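Local coordinates for putative deoxyribonuclease yjjV (Escherichia coli, PDB 1ZZM), which is probably a metal-dependent hydrolase of the TatD family that acts on ester bonds and binds two divalent cations per subunit, at residues A[202-207]-A[224-229]; A[84-89]-A[123-128]; A[197-202]-A[237-242]; A[182-187]-A[212-217]; A[44-49]-A[61-66]. All coordinates share one frame; numbering follows the deposited sequence.

Contact 1. Residues A[202-207]-A[224-229]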
# COMPACT_ATOMS: atom_id res chain seq x y z
N LEU A 202 2.83 -9.78 7.09
CA LEU A 202 1.58 -9.04 6.86
C LEU A 202 1.51 -7.57 7.29
O LEU A 202 2.04 -7.18 8.31
CB LEU A 202 0.44 -9.78 7.57
CG LEU A 202 0.34 -11.29 7.32
CD1 LEU A 202 -0.91 -11.83 8.04
CD2 LEU A 202 0.26 -11.57 5.81
N LEU A 203 0.85 -6.76 6.46
CA LEU A 203 0.61 -5.36 6.80
C LEU A 203 -0.91 -5.18 6.65
O LEU A 203 -1.55 -5.89 5.86
CB LEU A 203 1.30 -4.38 5.85
CG LEU A 203 2.83 -4.36 5.93
CD1 LEU A 203 3.34 -3.22 5.01
CD2 LEU A 203 3.28 -4.12 7.33
N LEU A 204 -1.46 -4.22 7.38
CA LEU A 204 -2.90 -3.95 7.31
C LEU A 204 -3.16 -2.73 6.42
O LEU A 204 -2.38 -1.79 6.40
CB LEU A 204 -3.43 -3.67 8.72
CG LEU A 204 -4.94 -3.66 8.90
CD1 LEU A 204 -5.47 -5.10 8.72
CD2 LEU A 204 -5.26 -3.18 10.33
N GLU A 205 -4.26 -2.73 5.68
CA GLU A 205 -4.55 -1.58 4.81
C GLU A 205 -6.00 -1.60 4.41
O GLU A 205 -6.72 -2.56 4.73
CB GLU A 205 -3.75 -1.64 3.51
CG GLU A 205 -4.25 -2.78 2.61
CD GLU A 205 -3.56 -2.84 1.27
OE1 GLU A 205 -2.36 -3.16 1.22
OE2 GLU A 205 -4.22 -2.59 0.25
N THR A 206 -6.43 -0.56 3.69
CA THR A 206 -7.79 -0.50 3.12
C THR A 206 -7.83 -0.20 1.62
O THR A 206 -8.74 -0.65 0.91
CB THR A 206 -8.70 0.60 3.74
OG1 THR A 206 -8.10 1.89 3.52
CG2 THR A 206 -8.98 0.34 5.24
N ASP A 207 -6.85 0.56 1.13
CA ASP A 207 -6.81 1.07 -0.24
C ASP A 207 -8.03 2.01 -0.40
O ASP A 207 -8.52 2.23 -1.51
CB ASP A 207 -6.85 -0.02 -1.34
CG ASP A 207 -6.46 0.54 -2.73
OD1 ASP A 207 -5.83 1.61 -2.81
OD2 ASP A 207 -6.75 -0.09 -3.77
N GLU A 224 -11.08 3.73 8.52
CA GLU A 224 -11.50 3.08 9.75
C GLU A 224 -11.87 1.62 9.48
O GLU A 224 -11.93 0.82 10.41
CB GLU A 224 -12.70 3.81 10.41
CG GLU A 224 -13.84 4.08 9.47
CD GLU A 224 -13.69 5.40 8.76
OE1 GLU A 224 -12.55 5.78 8.41
OE2 GLU A 224 -14.72 6.07 8.53
N GLN A 225 -12.12 1.28 8.22
CA GLN A 225 -12.48 -0.09 7.88
C GLN A 225 -11.29 -1.02 8.10
O GLN A 225 -11.46 -2.23 8.05
CB GLN A 225 -13.00 -0.17 6.43
CG GLN A 225 -14.40 0.48 6.23
CD GLN A 225 -15.49 -0.37 6.83
OE1 GLN A 225 -15.52 -0.60 8.04
NE2 GLN A 225 -16.38 -0.89 5.99
N ALA A 226 -10.11 -0.46 8.35
CA ALA A 226 -8.96 -1.32 8.62
C ALA A 226 -9.25 -2.15 9.87
O ALA A 226 -8.80 -3.29 9.99
CB ALA A 226 -7.69 -0.49 8.82
N ALA A 227 -9.98 -1.57 10.83
CA ALA A 227 -10.31 -2.27 12.08
C ALA A 227 -11.17 -3.49 11.79
O ALA A 227 -11.06 -4.52 12.48
CB ALA A 227 -11.07 -1.33 13.05
N ARG A 228 -12.02 -3.36 10.78
CA ARG A 228 -12.90 -4.45 10.36
C ARG A 228 -12.06 -5.51 9.60
O ARG A 228 -12.24 -6.73 9.79
CB ARG A 228 -14.01 -3.87 9.49
CG ARG A 228 -15.28 -4.69 9.37
CD ARG A 228 -16.31 -3.97 8.49
NE ARG A 228 -16.88 -2.78 9.13
CZ ARG A 228 -17.79 -2.82 10.10
NH1 ARG A 228 -18.25 -3.98 10.55
NH2 ARG A 228 -18.26 -1.69 10.60
N VAL A 229 -11.13 -5.07 8.75
CA VAL A 229 -10.26 -6.01 8.04
C VAL A 229 -9.54 -6.84 9.11
O VAL A 229 -9.46 -8.05 9.02
CB VAL A 229 -9.19 -5.29 7.18
CG1 VAL A 229 -8.16 -6.30 6.58
CG2 VAL A 229 -9.87 -4.55 6.07
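Leu204 holds CG anti to its backbone N (chi1 -168°) and Val229 does the same with CG1 (chi1 173°), which puts each of these carbons beside its own carbonyl carbon. The two side chains slide past each other in opposite directions, with Leu204 CD1 lying 3.6 Å from Val229 CG1. The second methyl, Leu204 CD2, sits 3.9 Å from Ala226 CB and 3.6 Å from Ala226 O, over the first turn of helix 226-236. An alanine in place of Leu204 would probably open a gap in front of Val229 CG1 and Ala226 CB. The contact belongs to the last beta-alpha step of the TatD TIM barrel: strand 202-204 lies in the barrel wall and helix 226-236 covers its outside. The small Ala226 allows a close approach, its CA lying 5.7 Å from Thr206 CA. Thr206 suits its place by being two-sided: Thr206 CG2 rests 3.4 Å from Ala226 N, while Thr206 OG1 is hydrogen-bonded to Asp7 and to the backbone of Ala208. Glu205, whose CB points away from the helix, gives its carboxylate to His157, a metal ligand, and to Gly158 N; Asp207, next but one, binds zinc itself.

Contact 2. Residues A[84-89]-A[123-128]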
# COMPACT_ATOMS: atom_id res chain seq x y z
N ALA A 84 11.95 15.51 -5.86
CA ALA A 84 11.22 15.52 -4.60
C ALA A 84 11.92 14.61 -3.61
O ALA A 84 12.15 14.99 -2.45
CB ALA A 84 9.77 15.05 -4.81
N LEU A 85 12.29 13.42 -4.06
CA LEU A 85 12.98 12.47 -3.19
C LEU A 85 14.32 13.05 -2.68
O LEU A 85 14.68 12.85 -1.51
CB LEU A 85 13.24 11.16 -3.94
CG LEU A 85 11.94 10.41 -4.31
CD1 LEU A 85 12.30 9.14 -5.07
CD2 LEU A 85 11.15 10.07 -3.01
N GLU A 86 15.06 13.72 -3.56
CA GLU A 86 16.36 14.33 -3.23
C GLU A 86 16.22 15.30 -2.06
O GLU A 86 17.10 15.39 -1.21
CB GLU A 86 16.89 15.06 -4.46
CG GLU A 86 18.12 15.92 -4.28
CD GLU A 86 19.36 15.14 -3.88
OE1 GLU A 86 19.45 13.94 -4.20
OE2 GLU A 86 20.25 15.74 -3.25
N ARG A 87 15.12 16.03 -2.02
CA ARG A 87 14.87 16.98 -0.95
C ARG A 87 14.40 16.30 0.33
O ARG A 87 14.35 16.92 1.39
CB ARG A 87 13.86 18.03 -1.41
CG ARG A 87 14.48 19.05 -2.36
CD ARG A 87 13.43 19.75 -3.20
NE ARG A 87 12.50 20.52 -2.38
CZ ARG A 87 12.79 21.65 -1.76
NH1 ARG A 87 14.01 22.19 -1.84
NH2 ARG A 87 11.85 22.26 -1.05
N ARG A 88 14.09 15.00 0.20
CA ARG A 88 13.62 14.13 1.28
C ARG A 88 12.66 14.73 2.30
O ARG A 88 13.05 15.05 3.41
CB ARG A 88 14.82 13.51 2.00
CG ARG A 88 15.79 14.48 2.58
CD ARG A 88 17.07 13.74 2.92
NE ARG A 88 16.89 12.66 3.88
CZ ARG A 88 17.65 11.57 3.94
NH1 ARG A 88 18.64 11.42 3.07
NH2 ARG A 88 17.45 10.65 4.87
N PRO A 89 11.39 14.88 1.93
CA PRO A 89 10.37 15.44 2.82
C PRO A 89 10.34 14.92 4.26
O PRO A 89 9.81 15.61 5.14
CB PRO A 89 9.07 15.15 2.08
CG PRO A 89 9.50 15.37 0.64
CD PRO A 89 10.83 14.62 0.59
N ALA A 123 14.19 4.21 -5.75
CA ALA A 123 14.04 3.70 -4.40
C ALA A 123 15.41 3.20 -3.95
O ALA A 123 15.77 3.40 -2.79
CB ALA A 123 13.01 2.57 -4.36
N LYS A 124 16.17 2.58 -4.84
CA LYS A 124 17.50 2.10 -4.47
C LYS A 124 18.43 3.25 -4.18
O LYS A 124 19.17 3.22 -3.19
CB LYS A 124 18.10 1.22 -5.57
CG LYS A 124 17.55 -0.21 -5.50
CD LYS A 124 17.73 -0.98 -6.81
CE LYS A 124 19.14 -1.42 -7.02
NZ LYS A 124 19.17 -2.31 -8.22
N ARG A 125 18.39 4.26 -5.04
CA ARG A 125 19.26 5.43 -4.87
C ARG A 125 19.01 6.15 -3.55
O ARG A 125 19.94 6.57 -2.86
CB ARG A 125 19.04 6.42 -6.03
CG ARG A 125 19.89 7.68 -5.89
CD ARG A 125 19.69 8.65 -7.04
NE ARG A 125 20.38 9.92 -6.80
CZ ARG A 125 20.32 10.97 -7.61
NH1 ARG A 125 19.59 10.90 -8.72
NH2 ARG A 125 21.01 12.07 -7.33
N TYR A 126 17.75 6.30 -3.20
CA TYR A 126 17.41 7.03 -1.99
C TYR A 126 17.17 6.15 -0.76
O TYR A 126 16.75 6.65 0.27
CB TYR A 126 16.21 7.92 -2.28
CG TYR A 126 16.61 9.07 -3.21
CD1 TYR A 126 17.41 10.10 -2.72
CD2 TYR A 126 16.28 9.07 -4.57
CE1 TYR A 126 17.88 11.12 -3.56
CE2 TYR A 126 16.76 10.09 -5.44
CZ TYR A 126 17.56 11.11 -4.91
OH TYR A 126 18.02 12.14 -5.69
N ASP A 127 17.43 4.84 -0.92
CA ASP A 127 17.32 3.86 0.16
C ASP A 127 15.92 3.85 0.78
O ASP A 127 15.76 4.06 1.97
CB ASP A 127 18.40 4.21 1.22
CG ASP A 127 18.66 3.08 2.25
OD1 ASP A 127 18.46 1.89 1.93
OD2 ASP A 127 19.08 3.41 3.38
N LEU A 128 14.91 3.60 -0.05
CA LEU A 128 13.52 3.58 0.42
C LEU A 128 12.81 2.33 -0.01
O LEU A 128 13.16 1.75 -1.03
CB LEU A 128 12.73 4.75 -0.18
CG LEU A 128 13.15 6.14 0.31
CD1 LEU A 128 12.60 7.26 -0.61
CD2 LEU A 128 12.63 6.27 1.71
O HOH W 1 21.81 13.11 -4.75
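Tyr126 OH donates to Glu86 OE1 at 2.7 Å; this oxygen lies at the edge of the Tyr126 ring, in its plane, and receives the phenol proton on its anti lone pair. Gln82 NE2 is also hydrogen-bonded to Tyr126 OH. The Glu86 and Tyr126 side chains cross at about a right angle, the carboxylate turned 67° from the ring. Glu86 reaches the phenol because its chain bends at chi2 (64°). The same OE1 accepts from a water at 2.6 Å, and this water accepts in turn from Arg125 NH2 at 2.9 Å. The direct ion pair is long, 4.0 Å from Glu86 OE1 to Arg125 NH2, with no N-H aimed at the oxygen. Tyr126 OH also lies 3.2 Å above the plane of the Arg125 guanidinium, over its centre.

Leu85 CB makes a CH-pi contact 4.0 Å from the Tyr126 ring centroid, and Arg125 CG covers the opposite face toward the rim. Toward the barrel strand, Leu85 CD2 meets Leu128 CD1 at 4.0 Å, both leucines resting on Val95 of strand 95-101.

A Schellman motif with Asp127 at positive phi ends helix 109-125 and turns the chain so that Leu128 points back to helix 75-87. With a phenol, a water and a guanidinium nearby, the Glu86 carboxylate at this surface joint of two helices is likely to stay ionised.

Contact 3. Residues A[197-202]-A[237-242]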
# COMPACT_ATOMS: atom_id res chain seq x y z
N LEU A 197 0.43 -17.46 5.51
CA LEU A 197 1.68 -16.71 5.51
C LEU A 197 2.20 -16.43 6.92
O LEU A 197 1.44 -16.41 7.87
CB LEU A 197 1.49 -15.37 4.77
CG LEU A 197 1.07 -15.46 3.28
CD1 LEU A 197 0.76 -14.04 2.71
CD2 LEU A 197 2.20 -16.12 2.47
N PRO A 198 3.53 -16.24 7.05
CA PRO A 198 4.18 -15.94 8.34
C PRO A 198 3.58 -14.62 8.83
O PRO A 198 3.42 -13.68 8.04
CB PRO A 198 5.63 -15.72 7.97
CG PRO A 198 5.82 -16.56 6.70
CD PRO A 198 4.50 -16.39 5.96
N LEU A 199 3.28 -14.54 10.11
CA LEU A 199 2.70 -13.31 10.64
C LEU A 199 3.57 -12.06 10.39
O LEU A 199 3.04 -10.95 10.26
CB LEU A 199 2.48 -13.45 12.14
CG LEU A 199 1.55 -12.43 12.81
CD1 LEU A 199 0.23 -12.34 12.00
CD2 LEU A 199 1.24 -12.90 14.25
N ALA A 200 4.89 -12.24 10.34
CA ALA A 200 5.79 -11.11 10.14
C ALA A 200 5.72 -10.58 8.74
O ALA A 200 6.28 -9.53 8.46
CB ALA A 200 7.24 -11.52 10.46
N SER A 201 5.02 -11.28 7.84
CA SER A 201 4.98 -10.76 6.48
C SER A 201 3.76 -9.88 6.15
O SER A 201 3.69 -9.30 5.07
CB SER A 201 5.01 -11.91 5.48
OG SER A 201 3.74 -12.50 5.37
N LEU A 202 2.83 -9.78 7.09
CA LEU A 202 1.58 -9.04 6.86
C LEU A 202 1.51 -7.57 7.29
O LEU A 202 2.04 -7.18 8.31
CB LEU A 202 0.44 -9.78 7.57
CG LEU A 202 0.34 -11.29 7.32
CD1 LEU A 202 -0.91 -11.83 8.04
CD2 LEU A 202 0.26 -11.57 5.81
N ARG A 237 -6.63 -16.31 11.24
CA ARG A 237 -5.40 -16.72 11.89
C ARG A 237 -5.58 -17.53 13.14
O ARG A 237 -6.62 -17.47 13.78
CB ARG A 237 -4.58 -15.48 12.25
CG ARG A 237 -4.29 -14.60 11.04
CD ARG A 237 -3.37 -15.33 10.07
NE ARG A 237 -2.08 -15.64 10.69
CZ ARG A 237 -0.96 -15.86 10.00
NH1 ARG A 237 -0.97 -15.78 8.67
NH2 ARG A 237 0.17 -16.17 10.64
N ARG A 238 -4.53 -18.26 13.51
CA ARG A 238 -4.56 -19.05 14.75
C ARG A 238 -4.13 -18.19 15.94
O ARG A 238 -4.64 -18.37 17.04
CB ARG A 238 -3.61 -20.26 14.64
CG ARG A 238 -4.10 -21.37 13.72
CD ARG A 238 -5.39 -22.01 14.24
NE ARG A 238 -5.22 -22.73 15.51
CZ ARG A 238 -4.75 -23.97 15.62
NH1 ARG A 238 -4.40 -24.66 14.54
NH2 ARG A 238 -4.64 -24.53 16.83
N GLU A 239 -3.20 -17.26 15.74
CA GLU A 239 -2.71 -16.41 16.83
C GLU A 239 -3.79 -15.56 17.47
O GLU A 239 -4.77 -15.20 16.82
CB GLU A 239 -1.57 -15.48 16.34
CG GLU A 239 -0.39 -16.17 15.66
CD GLU A 239 -0.61 -16.38 14.16
OE1 GLU A 239 -1.74 -16.19 13.66
OE2 GLU A 239 0.34 -16.75 13.46
N PRO A 240 -3.62 -15.23 18.75
CA PRO A 240 -4.61 -14.40 19.46
C PRO A 240 -4.58 -13.02 18.81
O PRO A 240 -3.56 -12.62 18.25
CB PRO A 240 -4.07 -14.33 20.89
CG PRO A 240 -3.14 -15.50 21.00
CD PRO A 240 -2.50 -15.59 19.64
N ALA A 241 -5.70 -12.31 18.92
CA ALA A 241 -5.83 -10.98 18.36
C ALA A 241 -4.77 -10.00 18.84
O ALA A 241 -4.28 -9.18 18.06
CB ALA A 241 -7.23 -10.41 18.66
N ASP A 242 -4.39 -10.04 20.12
CA ASP A 242 -3.39 -9.10 20.58
C ASP A 242 -2.03 -9.37 19.96
O ASP A 242 -1.26 -8.43 19.72
CB ASP A 242 -3.33 -9.09 22.11
CG ASP A 242 -4.30 -8.06 22.72
OD1 ASP A 242 -5.48 -8.02 22.30
OD2 ASP A 242 -3.88 -7.30 23.62
O HOH W 2 3.19 -17.05 11.64
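The backbones stay well apart, Leu199 CA and Glu239 CA being nearest at 8.8 Å, and long side chains from the turn between helices 226-236 and 241-256 reach the loop before strand 202-204. The Arg237 chain bends at chi2 (-67°) and chi3 (-61°), and Leu197 O lies at the edge of its guanidinium, almost in plane. NH1 of Arg237 gives that oxygen a short bond of 2.6 Å at 157°, and Arg237 NH2 adds a weak one at 3.1 Å.

Another edge of the guanidinium forms a two-nitrogen, side-on salt bridge with Glu239: Arg237 NE meets Glu239 OE1 at 3.0 Å and Arg237 NH2 meets Glu239 OE2 at 2.9 Å. An alanine in place of Arg237 would probably leave the Glu239 carboxylate without its charged mate and Leu197 O without these donors.

Leu199 CD1 lies over one face of the guanidinium, the Leu199 and Glu239 side chains reach toward each other tip to tip, CD2 of Leu199 3.9 Å from CG of Glu239, and Leu202 CD1 stands 4.0 Å from Arg237 NH1. A water bridges Leu199 N and, weakly, Glu239 OE2.

Arg237 NH1 also donates to Ile194 O, in the last turn of helix 190-196, where the positive group probably interacts favourably with the helix C-terminus. The arrangement belongs to an alpha-to-beta loop of the TIM barrel, at the strand ends remote from the metals.

Contact 4. Residues A[182-187]-A[212-217]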
# COMPACT_ATOMS: atom_id res chain seq x y z
N ILE A 182 -9.98 -9.97 1.88
CA ILE A 182 -10.23 -11.13 2.72
C ILE A 182 -11.64 -11.21 3.29
O ILE A 182 -11.95 -12.18 3.97
CB ILE A 182 -9.23 -11.24 3.90
CG1 ILE A 182 -9.30 -10.04 4.84
CG2 ILE A 182 -7.81 -11.40 3.34
CD1 ILE A 182 -10.66 -9.69 5.35
N THR A 183 -12.47 -10.20 3.04
CA THR A 183 -13.84 -10.22 3.57
C THR A 183 -14.82 -10.87 2.61
O THR A 183 -16.02 -10.97 2.93
CB THR A 183 -14.38 -8.81 3.92
OG1 THR A 183 -14.52 -8.04 2.72
CG2 THR A 183 -13.47 -8.11 4.90
N TYR A 184 -14.32 -11.32 1.46
CA TYR A 184 -15.12 -11.97 0.42
C TYR A 184 -14.71 -13.44 0.23
O TYR A 184 -14.03 -13.77 -0.75
CB TYR A 184 -14.92 -11.24 -0.91
CG TYR A 184 -15.41 -9.80 -0.93
CD1 TYR A 184 -16.75 -9.53 -1.19
CD2 TYR A 184 -14.54 -8.73 -0.75
CE1 TYR A 184 -17.21 -8.22 -1.27
CE2 TYR A 184 -14.99 -7.40 -0.83
CZ TYR A 184 -16.33 -7.16 -1.10
OH TYR A 184 -16.82 -5.89 -1.26
N PRO A 185 -15.15 -14.34 1.10
CA PRO A 185 -14.73 -15.74 0.92
C PRO A 185 -15.08 -16.43 -0.41
O PRO A 185 -14.39 -17.36 -0.85
CB PRO A 185 -15.33 -16.46 2.13
CG PRO A 185 -16.50 -15.62 2.50
CD PRO A 185 -16.05 -14.19 2.26
N ARG A 186 -16.13 -15.95 -1.07
CA ARG A 186 -16.53 -16.58 -2.31
C ARG A 186 -15.88 -15.96 -3.55
O ARG A 186 -16.07 -16.46 -4.65
CB ARG A 186 -18.06 -16.53 -2.43
CG ARG A 186 -18.79 -17.13 -1.21
CD ARG A 186 -20.30 -16.83 -1.22
NE ARG A 186 -20.99 -17.42 -2.37
CZ ARG A 186 -22.30 -17.38 -2.56
NH1 ARG A 186 -23.09 -16.76 -1.68
NH2 ARG A 186 -22.84 -17.95 -3.63
N ALA A 187 -15.09 -14.91 -3.37
CA ALA A 187 -14.48 -14.24 -4.52
C ALA A 187 -13.11 -14.75 -4.94
O ALA A 187 -12.66 -14.51 -6.06
CB ALA A 187 -14.40 -12.73 -4.25
N PRO A 212 -14.02 -1.66 -1.39
CA PRO A 212 -15.01 -1.67 -0.30
C PRO A 212 -15.13 -3.06 0.32
O PRO A 212 -14.99 -4.06 -0.39
CB PRO A 212 -16.31 -1.22 -0.99
CG PRO A 212 -16.11 -1.65 -2.42
CD PRO A 212 -14.66 -1.25 -2.66
N LEU A 213 -15.34 -3.15 1.62
CA LEU A 213 -15.45 -4.48 2.23
C LEU A 213 -16.83 -5.11 1.97
O LEU A 213 -17.81 -4.41 1.63
CB LEU A 213 -15.20 -4.42 3.74
CG LEU A 213 -13.76 -4.36 4.25
CD1 LEU A 213 -13.00 -3.10 3.72
CD2 LEU A 213 -13.80 -4.37 5.75
N ASN A 214 -16.89 -6.43 2.13
CA ASN A 214 -18.11 -7.21 1.93
C ASN A 214 -19.23 -6.67 2.82
O ASN A 214 -19.10 -6.63 4.04
CB ASN A 214 -17.87 -8.69 2.27
CG ASN A 214 -18.97 -9.60 1.74
OD1 ASN A 214 -19.99 -9.11 1.26
ND2 ASN A 214 -18.76 -10.91 1.81
N GLY A 215 -20.32 -6.24 2.20
CA GLY A 215 -21.44 -5.71 2.97
C GLY A 215 -21.45 -4.19 3.02
O GLY A 215 -22.34 -3.59 3.64
N PHE A 216 -20.45 -3.58 2.38
CA PHE A 216 -20.31 -2.14 2.36
C PHE A 216 -20.12 -1.62 0.96
O PHE A 216 -19.66 -0.51 0.77
CB PHE A 216 -19.12 -1.71 3.22
CG PHE A 216 -19.31 -1.99 4.68
CD1 PHE A 216 -19.02 -3.24 5.20
CD2 PHE A 216 -19.85 -1.01 5.51
CE1 PHE A 216 -19.27 -3.52 6.54
CE2 PHE A 216 -20.10 -1.28 6.84
CZ PHE A 216 -19.81 -2.54 7.36
N GLN A 217 -20.48 -2.43 -0.02
CA GLN A 217 -20.34 -2.01 -1.40
C GLN A 217 -21.37 -0.91 -1.71
O GLN A 217 -22.38 -0.78 -1.02
CB GLN A 217 -20.54 -3.21 -2.32
CG GLN A 217 -19.40 -4.19 -2.24
CD GLN A 217 -19.77 -5.57 -2.74
OE1 GLN A 217 -20.43 -6.34 -2.02
NE2 GLN A 217 -19.36 -5.89 -3.96
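Two beta-alpha loops of the TIM barrel meet here, at the metal-site end of the strands: Thr183 and Tyr184, after strand 175-178, hold a type II turn from Leu213 to Phe216. Gly215 fits the third position, whose positive phi would press a side chain against the preceding carbonyl. The backbone N of Asn214 donates to Thr183 OG1 at 2.9 Å in a nearly straight bond, while Asn214 ND2 donates to Thr183 O at 3.0 Å. Asn214 CG stands anti to the backbone N (chi1 -165°), and the Asn214 and Thr183 side chains slide past each other in opposite directions. Thr183 OG1 is hydrogen-bonded to Gly180 O as well, and Thr183 CG2 packs on Leu213, 3.8 Å from its CG.

Asn214 CB makes a CH-pi contact 3.9 Å from the Tyr184 ring centroid, and the amide is turned only 14° from the ring plane. A tyrosine suits this place because its face packs while its hydroxyl bonds. The Gln217 and Tyr184 side chains reach toward each other tip to tip, and Gln217 CG comes 3.2 Å from Tyr184 OH. That hydroxyl donates to Pro212 O at 2.7 Å from above the carbonyl plane, 46° out of it.

Contact 5. Residues A[44-49]-A[61-66]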
# COMPACT_ATOMS: atom_id res chain seq x y z
N GLU A 44 1.34 15.29 -10.54
CA GLU A 44 0.48 16.42 -10.27
C GLU A 44 -0.09 16.38 -8.85
O GLU A 44 -0.48 17.43 -8.33
CB GLU A 44 -0.64 16.47 -11.30
CG GLU A 44 -1.73 17.44 -10.95
CD GLU A 44 -2.76 17.56 -12.05
OE1 GLU A 44 -3.34 16.52 -12.45
OE2 GLU A 44 -2.99 18.70 -12.52
N ASN A 45 -0.12 15.20 -8.22
CA ASN A 45 -0.62 15.08 -6.84
C ASN A 45 0.51 15.07 -5.78
O ASN A 45 0.21 14.96 -4.59
CB ASN A 45 -1.45 13.80 -6.67
CG ASN A 45 -2.68 13.80 -7.52
OD1 ASN A 45 -3.09 14.86 -7.98
ND2 ASN A 45 -3.30 12.63 -7.74
N PHE A 46 1.78 15.19 -6.19
CA PHE A 46 2.86 15.18 -5.18
C PHE A 46 2.72 16.27 -4.11
O PHE A 46 2.89 16.03 -2.91
CB PHE A 46 4.25 15.30 -5.82
CG PHE A 46 4.67 14.09 -6.62
CD1 PHE A 46 3.89 12.93 -6.63
CD2 PHE A 46 5.86 14.11 -7.35
CE1 PHE A 46 4.29 11.81 -7.36
CE2 PHE A 46 6.27 12.98 -8.09
CZ PHE A 46 5.48 11.83 -8.09
N ALA A 47 2.41 17.49 -4.54
CA ALA A 47 2.27 18.58 -3.61
C ALA A 47 1.19 18.35 -2.56
O ALA A 47 1.43 18.57 -1.40
CB ALA A 47 1.97 19.89 -4.36
N ARG A 48 0.01 17.91 -2.98
CA ARG A 48 -1.06 17.69 -2.02
C ARG A 48 -0.80 16.51 -1.05
O ARG A 48 -1.26 16.53 0.10
CB ARG A 48 -2.38 17.53 -2.76
CG ARG A 48 -2.60 16.20 -3.47
CD ARG A 48 -3.91 16.31 -4.30
NE ARG A 48 -4.37 15.00 -4.76
CZ ARG A 48 -5.45 14.81 -5.50
NH1 ARG A 48 -6.19 15.85 -5.89
NH2 ARG A 48 -5.84 13.58 -5.81
N VAL A 49 -0.08 15.49 -1.51
CA VAL A 49 0.23 14.36 -0.66
C VAL A 49 1.31 14.80 0.34
O VAL A 49 1.23 14.50 1.53
CB VAL A 49 0.70 13.13 -1.51
CG1 VAL A 49 1.29 11.98 -0.61
CG2 VAL A 49 -0.50 12.61 -2.27
N ALA A 61 3.64 9.78 3.95
CA ALA A 61 3.48 9.73 2.50
C ALA A 61 4.46 8.85 1.74
O ALA A 61 5.51 8.47 2.26
CB ALA A 61 3.61 11.16 1.97
N ALA A 62 4.07 8.52 0.49
CA ALA A 62 4.91 7.82 -0.46
C ALA A 62 4.67 8.61 -1.77
O ALA A 62 3.55 9.11 -2.00
CB ALA A 62 4.48 6.36 -0.62
N LEU A 63 5.72 8.77 -2.57
CA LEU A 63 5.64 9.49 -3.84
C LEU A 63 6.04 8.49 -4.92
O LEU A 63 7.00 7.71 -4.78
CB LEU A 63 6.62 10.67 -3.88
CG LEU A 63 6.44 11.73 -2.80
CD1 LEU A 63 7.51 12.81 -2.98
CD2 LEU A 63 5.02 12.31 -2.89
N GLY A 64 5.29 8.53 -6.01
CA GLY A 64 5.54 7.60 -7.08
C GLY A 64 4.47 7.78 -8.13
O GLY A 64 3.48 8.53 -7.93
N LEU A 65 4.62 7.03 -9.21
CA LEU A 65 3.71 7.13 -10.36
C LEU A 65 2.99 5.78 -10.57
O LEU A 65 3.62 4.81 -10.94
CB LEU A 65 4.58 7.50 -11.57
CG LEU A 65 5.52 8.71 -11.40
CD1 LEU A 65 6.44 8.84 -12.60
CD2 LEU A 65 4.71 10.01 -11.26
N HIS A 66 1.67 5.79 -10.34
CA HIS A 66 0.77 4.64 -10.41
C HIS A 66 0.53 4.14 -11.83
O HIS A 66 0.32 4.94 -12.75
CB HIS A 66 -0.56 5.06 -9.72
CG HIS A 66 -1.45 3.91 -9.33
ND1 HIS A 66 -2.00 3.05 -10.25
CD2 HIS A 66 -1.98 3.57 -8.13
CE1 HIS A 66 -2.84 2.22 -9.63
NE2 HIS A 66 -2.84 2.52 -8.35
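Apolar packing carries most of the contact between Phe46 and Val49 of helix 46-55 and the end of strand 59-63 with the residues that follow it. Phe46 leads with the rim of its ring: Phe46 CZ touches Leu65 CD2 at 3.7 Å, the two side chains crossing at about a right angle, and Phe46 CD1 lies 4.0 Å from Leu63 CD2, while Leu63 CB stands over one ring face. One turn later Val49 holds CG1 anti to its backbone N (chi1 170°), and this methyl packs on Ala61 CB at 3.6 Å. Small and large residues thus match: alanine lets valine come close to the strand, and the leucines fit round the phenylalanine. Helix 75-87 completes this layer, with Leu81 touching both Phe46 and Leu63.

The polar element is a backbone carbonyl. Gly64 O lies at the edge of the Phe46 ring, in its plane, 3.4 Å from Phe46 CE1; it is buried here and has no hydrogen-bonding partner in the model. At Gly64 the chain leaves the strand almost fully extended.

Arg48 faces outside the contact, in a salt bridge with Asp13 and a cation-pi contact with Phe14.

The helix and strand are parts of a beta-alpha-beta unit of the TIM barrel, and the chain runs on to His66, which lines the pocket holding a bound polyethylene glycol-type molecule. With no hydrogen bond between the segments, the joint rests on fit, and the slightly positive ring edge of Phe46 probably offers Gly64 O a modest electrostatic compensation.

How the contacts relate
Contacts 1 and 3 share Leu202, and contact 1 is nested within the chain loop that contact 3 closes; their centres are 14 Å apart. Contacts 1 and 4 touch through Phe216, whose CZ lies 3.4 Å from Arg228 CZ. Contacts 2 and 5 meet where Ala84 CB packs on Leu63 CD1 at 3.7 Å, across the centre of the chain from contact 1. The metal site relates them differently: contact 1 supplies the zinc ligand Asp207, the Pro212 side chain of contact 4 is about 8 Å from that of Asp207, and the Val49 side chain of contact 5 is about 7 Å from that of His11. Contact 2 lies away from the sites.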